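Local atomic coordinates of Ufm1-specific protease (PDB entry 5EJJ), a protein that hydrolyses the peptide bond at the C-terminal glycine of the ubiquitin-like modifier UFM1, acting as a thiol protease, and is needed to localise certain odorant receptors to olfactory cilia. Residues A[8-19]-A[99-110]; A[33-41]-A[72-81]. All coordinates share one frame; numbering follows the deposited sequence.

Overall arrangement
Together the two contacts show how one sheet is built and then covered: contact 2 and segment 99-110 fall within the MPN-family region, and helix 8-19 packs on the same sheet. Contact 2 joins strands 33-40 and 74-81, the two inner strands of a four-stranded mixed sheet. Contact 1 packs helix 8-19 against the helices of 99-110 on one face of that sheet. Their centres lie about 15 Å apart, and they touch directly where L102 and Y15 meet I81. Contact 2 is nested inside the loop closed by contact 1: after the strands the chain comes back, at 99-110, to its first helix. The annotated active site is distant; the MPN domain modulates substrate recognition and deufmylation.

Contact 1 (A[8-19]-A[99-110]); sequences AQAMFQNYANLR and SRMLENRSISEF
F12 and Y15 of helix 8-19 share L102 between them, and this trio is the dense part of the contact. L102 CD1 comes to the edge of the F12 ring, 3.6 Å from F12 CD1, while L102 CG and its other branch, CD2, lie over the face of the Y15 ring, CG 3.8 Å from its centroid. The Y15 ring reaches there because its CG stands anti to the backbone N (chi1 -178°). F12 is enclosed further by the backbone of R105, whose CA lies over one ring face, with the carbonyl of A8 above the opposite one. Beside it M11 CE makes an apolar contact with F110 CD1 at 3.7 Å, and M11 SD stands obliquely to that ring, 5.2 Å from its centroid, in a Met-aromatic contact. With an alanine in place of Y15, L102 would probably lose the ring it rests on and F51 its edge-to-face partner, opening a gap beside I81.

The outer side is polar and looser. R105 runs extended past F12 and donates from NH1 to Q13 OE1, at 2.9 Å, with a weaker bond from NH2; amide and guanidinium planes are 59° apart. A water accepts from R105 NH1 and donates to both O and OE1 of Q9, tying the arginine to a second turn of the helix. At the far end R19 and E103 form a long salt bridge, R19 NE to E103 OE2 3.9 Å.

R105, with positive phi, is the C-prime residue of a Schellman motif (S106 N to M101 O), and S106 then N-caps the next helix through its OG. Turn and cap thus join helix 99-104, crossed nearly at right angles by helix 8-19, to 107-113, all covering one face of the MPN-domain sheet.

Contact 2 (A[33-41]-A[72-81]); sequences IGGFVFGRK and DIELVGNLNI
I33 and I81 begin the pairing side by side, their side chains pointing the same way with I33 CG2 3.7 Å from I81 CD1. Next come two glycines, and L79 lies across their bare backbone, its CG 3.6 Å from G35 N. F36 follows with its CB beside L75 CD2, its side chain directed to the face covered by helix 59-68.

V37 marks the change of register. Its N donates to G77 O, and its own carbonyl is gripped twice: V76 N approaches V37 O at 2.8 Å, almost straight (172° at the hydrogen), while G77 N reaches V37 O at 3.2 Å. On the face opposite F36, V37 CG1 packs on V76 CG2, and the two valines cross at about a right angle. F38 returns to the F36 side, where L75 CD2 sits over one face of its ring and E74 presents its backbone carbonyl carbon at the edge. G39 and E74 then exchange a regular pair of backbone bonds, G39 N to E74 O 2.8 Å and E74 N to G39 O 2.9 Å.

The end of the segment is held by charge. R40, extended from CG to NE, makes a hydrogen-bonded salt bridge, R40 NE to D72 OD2 2.9 Å, meeting that oxygen nearly end-on. A water links R40 NH2 to D72 OD1, and Q45 takes R40 NH1. K41 crosses E74 at a slant, in a long salt bridge from K41 NZ to E74 OE2, with a second water joining K41 N to D72 O and E74 OE1.

With V76 and G77 both facing V37, this is a classic beta bulge in strand 74-81, where it pairs antiparallel with strand 33-40, the two inner strands of the MPN-domain sheet.

Contact 1 (A[8-19]-A[99-110])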
loop_
_atom_site.group_PDB
_atom_site.type_symbol
_atom_site.label_atom_id
_atom_site.label_comp_id
_atom_site.label_asym_id
_atom_site.label_seq_id
_atom_site.Cartn_x
_atom_site.Cartn_y
_atom_site.Cartn_z
ATOM N N ALA A 8 -5.435 -18.040 6.910
ATOM C CA ALA A 8 -5.785 -18.898 5.782
ATOM C C ALA A 8 -6.522 -18.192 4.629
ATOM O O ALA A 8 -6.260 -18.497 3.475
ATOM C CB ALA A 8 -6.548 -20.079 6.251
ATOM N N GLN A 9 -7.426 -17.259 4.926
ATOM C CA GLN A 9 -8.109 -16.525 3.854
ATOM C C GLN A 9 -7.075 -15.867 2.977
ATOM O O GLN A 9 -7.103 -16.007 1.743
ATOM C CB GLN A 9 -9.049 -15.429 4.375
ATOM C CG GLN A 9 -10.176 -15.864 5.320
ATOM C CD GLN A 9 -11.195 -16.809 4.678
ATOM O OE1 GLN A 9 -11.034 -17.239 3.519
ATOM N NE2 GLN A 9 -12.252 -17.144 5.438
ATOM N N ALA A 10 -6.156 -15.155 3.635
ATOM C CA ALA A 10 -5.107 -14.391 2.966
ATOM C C ALA A 10 -4.328 -15.319 2.037
ATOM O O ALA A 10 -4.142 -15.013 0.855
ATOM C CB ALA A 10 -4.224 -13.763 3.978
ATOM N N MET A 11 -3.926 -16.477 2.573
ATOM C CA MET A 11 -3.268 -17.536 1.801
ATOM C C MET A 11 -4.045 -17.938 0.560
ATOM O O MET A 11 -3.487 -17.901 -0.526
ATOM C CB MET A 11 -3.040 -18.770 2.659
ATOM C CG MET A 11 -2.440 -19.941 1.885
ATOM S SD MET A 11 -2.143 -21.428 2.897
ATOM C CE MET A 11 -3.801 -21.846 3.428
ATOM N N PHE A 12 -5.317 -18.325 0.727
ATOM C CA PHE A 12 -6.194 -18.717 -0.382
ATOM C C PHE A 12 -6.230 -17.647 -1.454
ATOM O O PHE A 12 -6.122 -17.931 -2.652
ATOM C CB PHE A 12 -7.627 -18.941 0.102
ATOM C CG PHE A 12 -7.774 -20.088 1.048
ATOM C CD1 PHE A 12 -6.969 -21.218 0.919
ATOM C CD2 PHE A 12 -8.694 -20.034 2.077
ATOM C CE1 PHE A 12 -7.076 -22.279 1.803
ATOM C CE2 PHE A 12 -8.809 -21.088 2.963
ATOM C CZ PHE A 12 -7.995 -22.217 2.823
ATOM N N GLN A 13 -6.392 -16.408 -1.016
ATOM C CA GLN A 13 -6.401 -15.294 -1.940
ATOM C C GLN A 13 -5.086 -15.170 -2.701
ATOM O O GLN A 13 -5.058 -14.690 -3.826
ATOM C CB GLN A 13 -6.658 -14.004 -1.189
ATOM C CG GLN A 13 -6.714 -12.819 -2.097
ATOM C CD GLN A 13 -7.858 -12.932 -3.046
ATOM O OE1 GLN A 13 -8.930 -13.418 -2.676
ATOM N NE2 GLN A 13 -7.651 -12.500 -4.283
ATOM N N ASN A 14 -3.980 -15.572 -2.092
ATOM C CA ASN A 14 -2.723 -15.477 -2.805
ATOM C C ASN A 14 -2.677 -16.498 -3.921
ATOM O O ASN A 14 -2.307 -16.166 -5.044
ATOM C CB ASN A 14 -1.544 -15.646 -1.867
ATOM C CG ASN A 14 -1.066 -14.331 -1.274
ATOM O OD1 ASN A 14 -1.590 -13.251 -1.569
ATOM N ND2 ASN A 14 -0.057 -14.425 -0.418
ATOM N N TYR A 15 -3.071 -17.733 -3.610
ATOM C CA TYR A 15 -3.202 -18.791 -4.615
ATOM C C TYR A 15 -4.130 -18.345 -5.723
ATOM O O TYR A 15 -3.876 -18.582 -6.909
ATOM C CB TYR A 15 -3.781 -20.052 -4.010
ATOM C CG TYR A 15 -3.879 -21.187 -5.003
ATOM C CD1 TYR A 15 -5.002 -21.339 -5.800
ATOM C CD2 TYR A 15 -2.849 -22.122 -5.127
ATOM C CE1 TYR A 15 -5.102 -22.381 -6.708
ATOM C CE2 TYR A 15 -2.934 -23.172 -6.029
ATOM C CZ TYR A 15 -4.069 -23.298 -6.829
ATOM O OH TYR A 15 -4.174 -24.342 -7.742
ATOM N N ALA A 16 -5.229 -17.726 -5.310
ATOM C CA ALA A 16 -6.160 -17.128 -6.234
ATOM C C ALA A 16 -5.413 -16.239 -7.210
ATOM O O ALA A 16 -5.554 -16.410 -8.420
ATOM C CB ALA A 16 -7.232 -16.339 -5.480
ATOM N N ASN A 17 -4.604 -15.313 -6.693
ATOM C CA ASN A 17 -3.955 -14.317 -7.551
ATOM C C ASN A 17 -2.920 -14.904 -8.527
ATOM O O ASN A 17 -2.809 -14.454 -9.659
ATOM C CB ASN A 17 -3.293 -13.216 -6.728
ATOM C CG ASN A 17 -4.269 -12.445 -5.911
ATOM O OD1 ASN A 17 -5.410 -12.855 -5.784
ATOM N ND2 ASN A 17 -3.837 -11.314 -5.342
ATOM N N LEU A 18 -2.154 -15.890 -8.070
ATOM C CA LEU A 18 -1.160 -16.509 -8.924
ATOM C C LEU A 18 -1.885 -17.181 -10.060
ATOM O O LEU A 18 -1.532 -17.018 -11.234
ATOM C CB LEU A 18 -0.381 -17.577 -8.167
ATOM C CG LEU A 18 0.706 -18.247 -9.000
ATOM C CD1 LEU A 18 1.681 -17.197 -9.482
ATOM C CD2 LEU A 18 1.406 -19.294 -8.170
ATOM N N ARG A 19 -2.900 -17.953 -9.682
ATOM C CA ARG A 19 -3.729 -18.686 -10.626
ATOM C C ARG A 19 -4.209 -17.744 -11.728
ATOM O O ARG A 19 -4.013 -18.029 -12.913
ATOM C CB ARG A 19 -4.915 -19.298 -9.902
ATOM C CG ARG A 19 -5.390 -20.584 -10.507
ATOM C CD ARG A 19 -4.480 -21.706 -10.124
ATOM N NE ARG A 19 -4.827 -22.895 -10.888
ATOM C CZ ARG A 19 -4.415 -23.117 -12.134
ATOM N NH1 ARG A 19 -3.641 -22.223 -12.754
ATOM N NH2 ARG A 19 -4.768 -24.233 -12.761
ATOM N N SER A 99 -5.751 -28.902 -4.134
ATOM C CA SER A 99 -6.323 -27.921 -5.055
ATOM C C SER A 99 -7.809 -27.730 -4.773
ATOM O O SER A 99 -8.389 -26.682 -5.093
ATOM C CB SER A 99 -6.099 -28.343 -6.503
ATOM O OG SER A 99 -4.750 -28.135 -6.901
ATOM N N ARG A 100 -8.415 -28.759 -4.173
ATOM C CA ARG A 100 -9.803 -28.704 -3.736
ATOM C C ARG A 100 -9.875 -27.591 -2.707
ATOM O O ARG A 100 -10.578 -26.592 -2.892
ATOM C CB ARG A 100 -10.218 -30.042 -3.090
ATOM C CG ARG A 100 -11.695 -30.441 -3.263
ATOM C CD ARG A 100 -12.359 -30.889 -1.943
ATOM N NE ARG A 100 -11.632 -31.960 -1.243
ATOM C CZ ARG A 100 -12.043 -32.569 -0.117
ATOM N NH1 ARG A 100 -13.198 -32.234 0.456
ATOM N NH2 ARG A 100 -11.300 -33.527 0.443
ATOM N N MET A 101 -9.108 -27.785 -1.635
ATOM C CA MET A 101 -9.043 -26.882 -0.495
ATOM C C MET A 101 -8.828 -25.444 -0.928
ATOM O O MET A 101 -9.536 -24.528 -0.493
ATOM C CB MET A 101 -7.894 -27.330 0.398
ATOM C CG MET A 101 -7.519 -26.388 1.509
ATOM S SD MET A 101 -5.808 -26.697 1.973
ATOM C CE MET A 101 -5.862 -28.429 2.426
ATOM N N LEU A 102 -7.849 -25.264 -1.807
ATOM C CA LEU A 102 -7.473 -23.947 -2.288
ATOM C C LEU A 102 -8.587 -23.254 -3.068
ATOM O O LEU A 102 -8.931 -22.102 -2.795
ATOM C CB LEU A 102 -6.211 -24.047 -3.149
ATOM C CG LEU A 102 -4.865 -23.692 -2.501
ATOM C CD1 LEU A 102 -5.000 -23.473 -0.995
ATOM C CD2 LEU A 102 -3.811 -24.747 -2.794
ATOM N N GLU A 103 -9.149 -23.949 -4.048
ATOM C CA GLU A 103 -10.121 -23.314 -4.919
ATOM C C GLU A 103 -11.465 -23.114 -4.205
ATOM O O GLU A 103 -12.134 -22.103 -4.402
ATOM C CB GLU A 103 -10.205 -24.061 -6.253
ATOM C CG GLU A 103 -8.879 -23.930 -7.043
ATOM C CD GLU A 103 -8.820 -24.717 -8.367
ATOM O OE1 GLU A 103 -9.838 -25.349 -8.746
ATOM O OE2 GLU A 103 -7.743 -24.695 -9.028
ATOM N N ASN A 104 -11.822 -24.041 -3.324
ATOM C CA ASN A 104 -13.027 -23.891 -2.500
ATOM C C ASN A 104 -12.843 -22.941 -1.325
ATOM O O ASN A 104 -13.824 -22.435 -0.775
ATOM C CB ASN A 104 -13.479 -25.251 -1.956
ATOM C CG ASN A 104 -13.915 -26.202 -3.055
ATOM O OD1 ASN A 104 -14.490 -25.781 -4.071
ATOM N ND2 ASN A 104 -13.628 -27.495 -2.866
ATOM N N ARG A 105 -11.581 -22.731 -0.947
ATOM C CA ARG A 105 -11.207 -21.929 0.209
ATOM C C ARG A 105 -11.791 -22.501 1.493
ATOM O O ARG A 105 -12.533 -21.830 2.206
ATOM C CB ARG A 105 -11.596 -20.457 0.036
ATOM C CG ARG A 105 -11.147 -19.862 -1.271
ATOM C CD ARG A 105 -11.242 -18.346 -1.271
ATOM N NE ARG A 105 -10.986 -17.797 -2.605
ATOM C CZ ARG A 105 -10.636 -16.534 -2.855
ATOM N NH1 ARG A 105 -10.476 -15.674 -1.850
ATOM N NH2 ARG A 105 -10.426 -16.130 -4.111
ATOM N N SER A 106 -11.428 -23.737 1.801
ATOM C CA SER A 106 -11.921 -24.376 3.011
ATOM C C SER A 106 -10.980 -24.283 4.205
ATOM O O SER A 106 -10.068 -25.101 4.335
ATOM C CB SER A 106 -12.203 -25.847 2.738
ATOM O OG SER A 106 -12.540 -26.521 3.935
ATOM N N ILE A 107 -11.215 -23.312 5.089
ATOM C CA ILE A 107 -10.486 -23.258 6.362
ATOM C C ILE A 107 -10.739 -24.576 7.053
ATOM O O ILE A 107 -9.869 -25.145 7.717
ATOM C CB ILE A 107 -10.996 -22.127 7.267
ATOM C CG1 ILE A 107 -10.370 -20.795 6.844
ATOM C CG2 ILE A 107 -10.702 -22.436 8.744
ATOM C CD1 ILE A 107 -10.946 -19.591 7.584
ATOM N N SER A 108 -11.972 -25.035 6.852
ATOM C CA SER A 108 -12.484 -26.331 7.271
ATOM C C SER A 108 -11.421 -27.462 6.961
ATOM O O SER A 108 -10.894 -28.123 7.877
ATOM C CB SER A 108 -13.926 -26.549 6.642
ATOM O OG SER A 108 -14.690 -25.346 6.276
ATOM N N GLU A 109 -11.058 -27.630 5.686
ATOM C CA GLU A 109 -10.144 -28.704 5.270
ATOM C C GLU A 109 -8.687 -28.472 5.663
ATOM O O GLU A 109 -7.942 -29.430 5.951
ATOM C CB GLU A 109 -10.184 -28.902 3.751
ATOM C CG GLU A 109 -11.521 -29.354 3.171
ATOM C CD GLU A 109 -11.488 -29.444 1.639
ATOM O OE1 GLU A 109 -12.479 -29.030 0.978
ATOM O OE2 GLU A 109 -10.458 -29.931 1.102
ATOM N N PHE A 110 -8.277 -27.200 5.624
ATOM C CA PHE A 110 -6.895 -26.799 5.923
ATOM C C PHE A 110 -6.477 -27.169 7.349
ATOM O O PHE A 110 -5.334 -27.556 7.590
ATOM C CB PHE A 110 -6.673 -25.295 5.681
ATOM C CG PHE A 110 -5.347 -24.795 6.196
ATOM C CD1 PHE A 110 -4.205 -24.896 5.415
ATOM C CD2 PHE A 110 -5.237 -24.251 7.473
ATOM C CE1 PHE A 110 -2.978 -24.452 5.890
ATOM C CE2 PHE A 110 -4.001 -23.811 7.960
ATOM C CZ PHE A 110 -2.872 -23.913 7.169
HETATM O O HOH W 1 -10.127 -16.256 1.074
#

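Contact 2 (A[33-41]-A[72-81])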
loop_
_atom_site.group_PDB
_atom_site.type_symbol
_atom_site.label_atom_id
_atom_site.label_comp_id
_atom_site.label_asym_id
_atom_site.label_seq_id
_atom_site.Cartn_x
_atom_site.Cartn_y
_atom_site.Cartn_z
ATOM N N ILE A 33 2.502 -26.323 -9.001
ATOM C CA ILE A 33 2.624 -25.138 -8.156
ATOM C C ILE A 33 3.077 -25.507 -6.740
ATOM O O ILE A 33 2.519 -26.417 -6.113
ATOM C CB ILE A 33 1.287 -24.373 -8.111
ATOM C CG1 ILE A 33 1.095 -23.581 -9.403
ATOM C CG2 ILE A 33 1.231 -23.458 -6.929
ATOM C CD1 ILE A 33 -0.218 -22.839 -9.499
ATOM N N GLY A 34 4.103 -24.810 -6.250
ATOM C CA GLY A 34 4.602 -25.006 -4.895
ATOM C C GLY A 34 4.661 -23.655 -4.219
ATOM O O GLY A 34 3.970 -22.731 -4.657
ATOM N N GLY A 35 5.466 -23.510 -3.168
ATOM C CA GLY A 35 5.689 -22.174 -2.630
ATOM C C GLY A 35 6.469 -22.016 -1.342
ATOM O O GLY A 35 6.833 -22.998 -0.699
ATOM N N PHE A 36 6.711 -20.763 -0.961
ATOM C CA PHE A 36 7.395 -20.462 0.299
ATOM C C PHE A 36 6.484 -19.811 1.353
ATOM O O PHE A 36 5.524 -19.108 1.017
ATOM C CB PHE A 36 8.623 -19.584 0.051
ATOM C CG PHE A 36 9.380 -19.955 -1.177
ATOM C CD1 PHE A 36 9.193 -19.246 -2.357
ATOM C CD2 PHE A 36 10.265 -21.026 -1.165
ATOM C CE1 PHE A 36 9.895 -19.582 -3.504
ATOM C CE2 PHE A 36 10.968 -21.376 -2.304
ATOM C CZ PHE A 36 10.786 -20.650 -3.477
ATOM N N VAL A 37 6.811 -20.049 2.623
ATOM C CA VAL A 37 6.041 -19.536 3.753
ATOM C C VAL A 37 6.909 -18.636 4.647
ATOM O O VAL A 37 7.909 -19.071 5.219
ATOM C CB VAL A 37 5.428 -20.701 4.564
ATOM C CG1 VAL A 37 4.589 -20.203 5.708
ATOM C CG2 VAL A 37 4.606 -21.561 3.663
ATOM N N PHE A 38 6.525 -17.369 4.742
ATOM C CA PHE A 38 7.330 -16.374 5.422
ATOM C C PHE A 38 6.585 -15.916 6.659
ATOM O O PHE A 38 5.357 -15.867 6.662
ATOM C CB PHE A 38 7.578 -15.196 4.502
ATOM C CG PHE A 38 8.456 -15.510 3.336
ATOM C CD1 PHE A 38 9.835 -15.561 3.487
ATOM C CD2 PHE A 38 7.915 -15.732 2.085
ATOM C CE1 PHE A 38 10.672 -15.837 2.402
ATOM C CE2 PHE A 38 8.725 -16.007 0.996
ATOM C CZ PHE A 38 10.114 -16.060 1.148
ATOM N N GLY A 39 7.315 -15.585 7.720
ATOM C CA GLY A 39 6.647 -15.299 8.966
ATOM C C GLY A 39 7.545 -14.819 10.070
ATOM O O GLY A 39 8.758 -14.684 9.890
ATOM N N ARG A 40 6.928 -14.542 11.215
ATOM C CA ARG A 40 7.632 -14.135 12.409
ATOM C C ARG A 40 7.961 -15.380 13.248
ATOM O O ARG A 40 7.129 -15.873 14.015
ATOM C CB ARG A 40 6.783 -13.135 13.185
ATOM C CG ARG A 40 6.470 -11.862 12.406
ATOM C CD ARG A 40 5.471 -10.944 13.137
ATOM N NE ARG A 40 5.250 -9.715 12.377
ATOM C CZ ARG A 40 4.074 -9.113 12.233
ATOM N NH1 ARG A 40 2.992 -9.627 12.798
ATOM N NH2 ARG A 40 3.984 -7.988 11.532
ATOM N N LYS A 41 9.181 -15.884 13.077
ATOM C CA LYS A 41 9.615 -17.174 13.610
ATOM C C LYS A 41 9.487 -17.314 15.108
ATOM O O LYS A 41 9.164 -18.379 15.593
ATOM C CB LYS A 41 11.062 -17.447 13.210
ATOM C CG LYS A 41 11.522 -18.877 13.407
ATOM C CD LYS A 41 12.629 -19.162 12.408
ATOM C CE LYS A 41 13.645 -20.182 12.895
ATOM N NZ LYS A 41 14.967 -19.893 12.230
ATOM N N ASP A 72 11.637 -8.107 10.183
ATOM C CA ASP A 72 11.266 -9.043 11.243
ATOM C C ASP A 72 10.726 -10.382 10.725
ATOM O O ASP A 72 10.428 -11.289 11.494
ATOM C CB ASP A 72 10.261 -8.401 12.182
ATOM C CG ASP A 72 8.898 -8.224 11.548
ATOM O OD1 ASP A 72 8.788 -7.580 10.475
ATOM O OD2 ASP A 72 7.923 -8.742 12.121
ATOM N N ILE A 73 10.618 -10.501 9.413
ATOM C CA ILE A 73 9.997 -11.642 8.783
ATOM C C ILE A 73 11.028 -12.461 8.029
ATOM O O ILE A 73 11.878 -11.926 7.335
ATOM C CB ILE A 73 8.939 -11.138 7.818
ATOM C CG1 ILE A 73 7.820 -10.496 8.616
ATOM C CG2 ILE A 73 8.400 -12.244 6.945
ATOM C CD1 ILE A 73 6.599 -10.223 7.812
ATOM N N GLU A 74 10.965 -13.775 8.165
ATOM C CA GLU A 74 11.874 -14.631 7.420
ATOM C C GLU A 74 11.172 -15.886 6.937
ATOM O O GLU A 74 10.022 -16.143 7.275
ATOM C CB GLU A 74 13.023 -15.039 8.319
ATOM C CG GLU A 74 12.589 -15.928 9.435
ATOM C CD GLU A 74 13.613 -15.975 10.539
ATOM O OE1 GLU A 74 13.412 -15.286 11.573
ATOM O OE2 GLU A 74 14.629 -16.695 10.371
ATOM N N LEU A 75 11.885 -16.662 6.140
ATOM C CA LEU A 75 11.452 -17.988 5.722
ATOM C C LEU A 75 11.197 -18.883 6.921
ATOM O O LEU A 75 12.084 -19.086 7.733
ATOM C CB LEU A 75 12.582 -18.590 4.897
ATOM C CG LEU A 75 12.312 -19.723 3.933
ATOM C CD1 LEU A 75 12.587 -20.974 4.673
ATOM C CD2 LEU A 75 10.868 -19.632 3.452
ATOM N N VAL A 76 9.989 -19.422 7.037
ATOM C CA VAL A 76 9.661 -20.306 8.169
ATOM C C VAL A 76 9.261 -21.688 7.688
ATOM O O VAL A 76 9.269 -22.620 8.476
ATOM C CB VAL A 76 8.538 -19.754 9.131
ATOM C CG1 VAL A 76 9.047 -18.627 10.010
ATOM C CG2 VAL A 76 7.318 -19.315 8.348
ATOM N N GLY A 77 8.929 -21.822 6.405
ATOM C CA GLY A 77 8.537 -23.109 5.860
ATOM C C GLY A 77 8.227 -23.056 4.377
ATOM O O GLY A 77 8.392 -22.023 3.731
ATOM N N ASN A 78 7.777 -24.181 3.830
ATOM C CA ASN A 78 7.318 -24.249 2.439
ATOM C C ASN A 78 6.015 -25.031 2.347
ATOM O O ASN A 78 5.440 -25.445 3.355
ATOM C CB ASN A 78 8.351 -24.914 1.526
ATOM C CG ASN A 78 8.905 -26.245 2.103
ATOM O OD1 ASN A 78 8.286 -26.897 2.963
ATOM N ND2 ASN A 78 10.093 -26.632 1.632
ATOM N N LEU A 79 5.548 -25.253 1.132
ATOM C CA LEU A 79 4.250 -25.873 0.998
ATOM C C LEU A 79 4.239 -26.889 -0.121
ATOM O O LEU A 79 4.959 -26.746 -1.107
ATOM C CB LEU A 79 3.153 -24.808 0.819
ATOM C CG LEU A 79 3.162 -23.979 -0.472
ATOM C CD1 LEU A 79 2.285 -24.601 -1.539
ATOM C CD2 LEU A 79 2.727 -22.556 -0.198
ATOM N N ASN A 80 3.415 -27.918 0.065
ATOM C CA ASN A 80 3.223 -28.972 -0.916
ATOM C C ASN A 80 1.762 -29.102 -1.300
ATOM O O ASN A 80 0.927 -29.419 -0.457
ATOM C CB ASN A 80 3.685 -30.299 -0.344
ATOM C CG ASN A 80 3.968 -31.305 -1.417
ATOM O OD1 ASN A 80 3.666 -31.065 -2.591
ATOM N ND2 ASN A 80 4.561 -32.441 -1.033
ATOM N N ILE A 81 1.450 -28.864 -2.566
ATOM C CA ILE A 81 0.072 -28.974 -3.033
ATOM C C ILE A 81 -0.228 -30.307 -3.732
ATOM O O ILE A 81 0.377 -30.630 -4.763
ATOM C CB ILE A 81 -0.273 -27.856 -4.004
ATOM C CG1 ILE A 81 -0.116 -26.495 -3.343
ATOM C CG2 ILE A 81 -1.691 -28.021 -4.508
ATOM C CD1 ILE A 81 -0.561 -25.364 -4.260
HETATM O O HOH W 2 6.085 -6.888 10.065
HETATM O O HOH W 3 11.251 -13.869 12.426
#